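Local coordinates for protein arginyl-trna synthetase (Thermus thermophilus, PDB 1IQ0) that probably charges tRNA(Arg) with L-arginine at the expense of ATP, as a monomeric class I aminoacyl-tRNA synthetase, at residues W311-R322 and T334-K345. Numbering follows the deposited sequence.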
loop_
_atom_site.group_PDB
_atom_site.type_symbol
_atom_site.label_atom_id
_atom_site.label_comp_id
_atom_site.label_asym_id
_atom_site.label_seq_id
_atom_site.Cartn_x
_atom_site.Cartn_y
_atom_site.Cartn_z
ATOM N N TRP A 311 11.346 -17.075 -9.533
ATOM C CA TRP A 311 11.290 -16.338 -10.789
ATOM C C TRP A 311 11.263 -14.840 -10.510
ATOM O O TRP A 311 11.949 -14.070 -11.170
ATOM C CB TRP A 311 10.044 -16.725 -11.588
ATOM C CG TRP A 311 9.816 -15.829 -12.781
ATOM C CD1 TRP A 311 10.430 -15.904 -14.003
ATOM C CD2 TRP A 311 8.956 -14.681 -12.836
ATOM N NE1 TRP A 311 10.004 -14.867 -14.814
ATOM C CE2 TRP A 311 9.102 -14.106 -14.120
ATOM C CE3 TRP A 311 8.080 -14.082 -11.921
ATOM C CZ2 TRP A 311 8.404 -12.959 -14.511
ATOM C CZ3 TRP A 311 7.383 -12.940 -12.308
ATOM C CH2 TRP A 311 7.550 -12.391 -13.590
ATOM N N LYS A 312 10.465 -14.435 -9.528
ATOM C CA LYS A 312 10.352 -13.022 -9.167
ATOM C C LYS A 312 11.711 -12.410 -8.854
ATOM O O LYS A 312 11.975 -11.259 -9.210
ATOM C CB LYS A 312 9.443 -12.850 -7.947
ATOM C CG LYS A 312 7.959 -13.104 -8.199
ATOM C CD LYS A 312 7.144 -12.794 -6.943
ATOM C CE LYS A 312 5.640 -12.887 -7.187
ATOM N NZ LYS A 312 4.907 -12.655 -5.900
ATOM N N MET A 313 12.572 -13.180 -8.190
ATOM C CA MET A 313 13.893 -12.684 -7.825
ATOM C C MET A 313 15.002 -13.049 -8.817
ATOM O O MET A 313 16.181 -12.898 -8.513
ATOM C CB MET A 313 14.250 -13.149 -6.401
ATOM C CG MET A 313 13.310 -12.547 -5.332
ATOM S SD MET A 313 13.562 -13.140 -3.646
ATOM C CE MET A 313 13.469 -11.550 -2.692
ATOM N N GLY A 314 14.620 -13.526 -9.998
ATOM C CA GLY A 314 15.602 -13.849 -11.021
ATOM C C GLY A 314 16.383 -15.137 -10.877
ATOM O O GLY A 314 17.314 -15.395 -11.640
ATOM N N ILE A 315 16.014 -15.953 -9.902
ATOM C CA ILE A 315 16.692 -17.217 -9.683
ATOM C C ILE A 315 16.321 -18.188 -10.798
ATOM O O ILE A 315 17.145 -19.000 -11.225
ATOM C CB ILE A 315 16.302 -17.794 -8.315
ATOM C CG1 ILE A 315 16.748 -16.819 -7.218
ATOM C CG2 ILE A 315 16.905 -19.170 -8.130
ATOM C CD1 ILE A 315 16.288 -17.207 -5.812
ATOM N N LEU A 316 15.084 -18.091 -11.280
ATOM C CA LEU A 316 14.607 -18.956 -12.359
ATOM C C LEU A 316 14.059 -18.137 -13.522
ATOM O O LEU A 316 13.623 -17.005 -13.336
ATOM C CB LEU A 316 13.508 -19.893 -11.852
ATOM C CG LEU A 316 13.886 -20.995 -10.862
ATOM C CD1 LEU A 316 12.638 -21.810 -10.526
ATOM C CD2 LEU A 316 14.972 -21.898 -11.466
ATOM N N GLU A 317 14.080 -18.718 -14.718
ATOM C CA GLU A 317 13.572 -18.054 -15.918
ATOM C C GLU A 317 12.608 -18.965 -16.679
ATOM O O GLU A 317 12.501 -20.156 -16.380
ATOM C CB GLU A 317 14.734 -17.656 -16.835
ATOM C CG GLU A 317 15.651 -16.590 -16.241
ATOM C CD GLU A 317 16.840 -16.266 -17.129
ATOM O OE1 GLU A 317 16.638 -15.902 -18.304
ATOM O OE2 GLU A 317 17.983 -16.371 -16.646
ATOM N N GLY A 318 11.911 -18.406 -17.665
ATOM C CA GLY A 318 10.982 -19.199 -18.449
ATOM C C GLY A 318 9.759 -18.440 -18.935
ATOM O O GLY A 318 9.208 -18.748 -19.996
ATOM N N LEU A 319 9.332 -17.445 -18.162
ATOM C CA LEU A 319 8.167 -16.634 -18.506
ATOM C C LEU A 319 8.477 -15.639 -19.633
ATOM O O LEU A 319 9.549 -15.020 -19.658
ATOM C CB LEU A 319 7.685 -15.892 -17.249
ATOM C CG LEU A 319 6.384 -16.293 -16.530
ATOM C CD1 LEU A 319 5.963 -17.706 -16.874
ATOM C CD2 LEU A 319 6.569 -16.128 -15.019
ATOM N N ARG A 320 7.532 -15.501 -20.562
ATOM C CA ARG A 320 7.650 -14.594 -21.703
ATOM C C ARG A 320 6.490 -13.612 -21.673
ATOM O O ARG A 320 5.370 -13.980 -21.308
ATOM C CB ARG A 320 7.622 -15.380 -23.016
ATOM C CG ARG A 320 8.853 -16.223 -23.239
ATOM C CD ARG A 320 8.748 -17.076 -24.495
ATOM N NE ARG A 320 9.985 -17.814 -24.717
ATOM C CZ ARG A 320 11.125 -17.256 -25.118
ATOM N NH1 ARG A 320 11.184 -15.950 -25.354
ATOM N NH2 ARG A 320 12.215 -18.000 -25.259
ATOM N N PHE A 321 6.752 -12.375 -22.084
ATOM C CA PHE A 321 5.742 -11.325 -22.054
ATOM C C PHE A 321 5.477 -10.581 -23.365
ATOM O O PHE A 321 6.321 -10.542 -24.258
ATOM C CB PHE A 321 6.116 -10.297 -20.983
ATOM C CG PHE A 321 6.123 -10.851 -19.598
ATOM C CD1 PHE A 321 7.161 -11.661 -19.168
ATOM C CD2 PHE A 321 5.054 -10.614 -18.740
ATOM C CE1 PHE A 321 7.134 -12.235 -17.906
ATOM C CE2 PHE A 321 5.016 -11.186 -17.474
ATOM C CZ PHE A 321 6.052 -11.995 -17.055
ATOM N N ARG A 322 4.293 -9.976 -23.443
ATOM C CA ARG A 322 3.858 -9.200 -24.600
ATOM C C ARG A 322 2.796 -8.217 -24.102
ATOM O O ARG A 322 2.365 -8.297 -22.950
ATOM C CB ARG A 322 3.257 -10.123 -25.673
ATOM C CG ARG A 322 1.987 -10.826 -25.229
ATOM C CD ARG A 322 1.515 -11.884 -26.232
ATOM N NE ARG A 322 1.095 -11.305 -27.503
ATOM C CZ ARG A 322 1.838 -11.294 -28.603
ATOM N NH1 ARG A 322 3.049 -11.836 -28.597
ATOM N NH2 ARG A 322 1.372 -10.732 -29.713
ATOM N N THR A 334 1.506 -8.833 -20.226
ATOM C CA THR A 334 1.077 -10.119 -19.697
ATOM C C THR A 334 1.998 -11.253 -20.117
ATOM O O THR A 334 2.641 -11.188 -21.163
ATOM C CB THR A 334 -0.344 -10.478 -20.213
ATOM O OG1 THR A 334 -0.758 -11.740 -19.669
ATOM C CG2 THR A 334 -0.345 -10.594 -21.740
ATOM N N SER A 335 2.074 -12.290 -19.289
ATOM C CA SER A 335 2.854 -13.460 -19.664
ATOM C C SER A 335 2.006 -14.064 -20.785
ATOM O O SER A 335 0.788 -13.851 -20.829
ATOM C CB SER A 335 2.950 -14.450 -18.504
ATOM O OG SER A 335 1.660 -14.832 -18.059
ATOM N N ALA A 336 2.642 -14.802 -21.685
ATOM C CA ALA A 336 1.936 -15.422 -22.798
ATOM C C ALA A 336 2.792 -16.516 -23.441
ATOM O O ALA A 336 3.980 -16.639 -23.156
ATOM C CB ALA A 336 1.573 -14.353 -23.838
ATOM N N PRO A 337 2.194 -17.328 -24.320
ATOM C CA PRO A 337 2.972 -18.390 -24.967
ATOM C C PRO A 337 4.146 -17.790 -25.732
ATOM O O PRO A 337 5.256 -18.323 -25.725
ATOM C CB PRO A 337 1.956 -19.035 -25.907
ATOM C CG PRO A 337 0.647 -18.822 -25.196
ATOM C CD PRO A 337 0.778 -17.390 -24.721
ATOM N N GLU A 338 3.891 -16.661 -26.380
ATOM C CA GLU A 338 4.905 -15.986 -27.178
ATOM C C GLU A 338 5.184 -14.593 -26.636
ATOM O O GLU A 338 4.273 -13.896 -26.193
ATOM C CB GLU A 338 4.429 -15.878 -28.630
ATOM C CG GLU A 338 5.402 -16.424 -29.659
ATOM C CD GLU A 338 5.582 -17.925 -29.555
ATOM O OE1 GLU A 338 4.570 -18.653 -29.642
ATOM O OE2 GLU A 338 6.735 -18.379 -29.390
ATOM N N GLY A 339 6.448 -14.191 -26.685
ATOM C CA GLY A 339 6.821 -12.879 -26.203
ATOM C C GLY A 339 8.282 -12.847 -25.819
ATOM O O GLY A 339 9.015 -13.807 -26.055
ATOM N N GLU A 340 8.702 -11.741 -25.221
ATOM C CA GLU A 340 10.084 -11.571 -24.793
ATOM C C GLU A 340 10.295 -12.171 -23.409
ATOM O O GLU A 340 9.537 -11.885 -22.480
ATOM C CB GLU A 340 10.435 -10.082 -24.780
ATOM C CG GLU A 340 11.815 -9.769 -24.242
ATOM C CD GLU A 340 12.127 -8.287 -24.298
ATOM O OE1 GLU A 340 11.355 -7.494 -23.717
ATOM O OE2 GLU A 340 13.143 -7.915 -24.926
ATOM N N ALA A 341 11.319 -13.010 -23.285
ATOM C CA ALA A 341 11.651 -13.659 -22.026
ATOM C C ALA A 341 12.034 -12.588 -21.010
ATOM O O ALA A 341 12.827 -11.696 -21.310
ATOM C CB ALA A 341 12.806 -14.636 -22.232
ATOM N N TYR A 342 11.492 -12.685 -19.801
ATOM C CA TYR A 342 11.770 -11.671 -18.793
ATOM C C TYR A 342 11.561 -12.100 -17.348
ATOM O O TYR A 342 10.637 -12.845 -17.032
ATOM C CB TYR A 342 10.892 -10.447 -19.070
ATOM C CG TYR A 342 10.885 -9.401 -17.975
ATOM C CD1 TYR A 342 11.829 -8.377 -17.956
ATOM C CD2 TYR A 342 9.922 -9.428 -16.963
ATOM C CE1 TYR A 342 11.817 -7.400 -16.956
ATOM C CE2 TYR A 342 9.901 -8.458 -15.955
ATOM C CZ TYR A 342 10.851 -7.446 -15.960
ATOM O OH TYR A 342 10.833 -6.474 -14.981
ATOM N N THR A 343 12.439 -11.599 -16.487
ATOM C CA THR A 343 12.395 -11.815 -15.048
ATOM C C THR A 343 12.624 -10.430 -14.447
ATOM O O THR A 343 13.514 -9.703 -14.890
ATOM C CB THR A 343 13.529 -12.712 -14.555
ATOM O OG1 THR A 343 13.370 -14.035 -15.075
ATOM C CG2 THR A 343 13.517 -12.763 -13.066
ATOM N N PRO A 344 11.839 -10.052 -13.422
ATOM C CA PRO A 344 11.986 -8.738 -12.785
ATOM C C PRO A 344 13.291 -8.594 -12.003
ATOM O O PRO A 344 13.738 -7.477 -11.735
ATOM C CB PRO A 344 10.776 -8.656 -11.846
ATOM C CG PRO A 344 9.848 -9.735 -12.317
ATOM C CD PRO A 344 10.757 -10.822 -12.787
ATOM N N LYS A 345 13.895 -9.719 -11.633
ATOM C CA LYS A 345 15.133 -9.693 -10.847
ATOM C C LYS A 345 14.912 -8.833 -9.600
ATOM O O LYS A 345 15.743 -7.996 -9.253
ATOM C CB LYS A 345 16.289 -9.106 -11.668
ATOM C CG LYS A 345 16.681 -9.903 -12.903
ATOM C CD LYS A 345 17.909 -9.284 -13.565
ATOM C CE LYS A 345 18.361 -10.063 -14.791
ATOM N NZ LYS A 345 17.366 -10.017 -15.895
HETATM O O HOH W 1 13.157 -13.643 -25.617
#
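With CG anti to the backbone N (chi1 170°), the indole of Trp311 reaches Pro344, whose CD lies over the six-membered ring in a CH-pi contact, 3.7 Å from its centroid. Leu319 CD2 packs on the opposite indole face, while NE1 makes a weak hydrogen bond to Tyr342 O at the ring edge. Replacing Trp311 with an alanine is likely to open a gap between Pro344 and Leu319 and cost Tyr342 O this donor. A chi1 of 170° at Tyr342 turns its ring edge to the face of Phe321, the centroids 5.8 Å apart and the planes at 88°; Ser335 CA lies over the opposite face, toward its rim. Phe321 N bonds to Glu340 O (2.9 Å) and Glu340 N returns a bond to Phe321 O, whereas Arg322 pairs with Thr334 on the other side of the strand. The extended Arg320 chain carries NH1 to Gly339 O (3.1 Å), and a water bridges NH1 to Ala341 N. Strand 320-323 thus runs antiparallel between 333-335, its hairpin partner, and the edge strand 340-341 of the mixed catalytic-domain sheet. Trp311, at the end of helix 301-312, also packs on Val238 of strand 236-239 and Leu248 of helix 248-256.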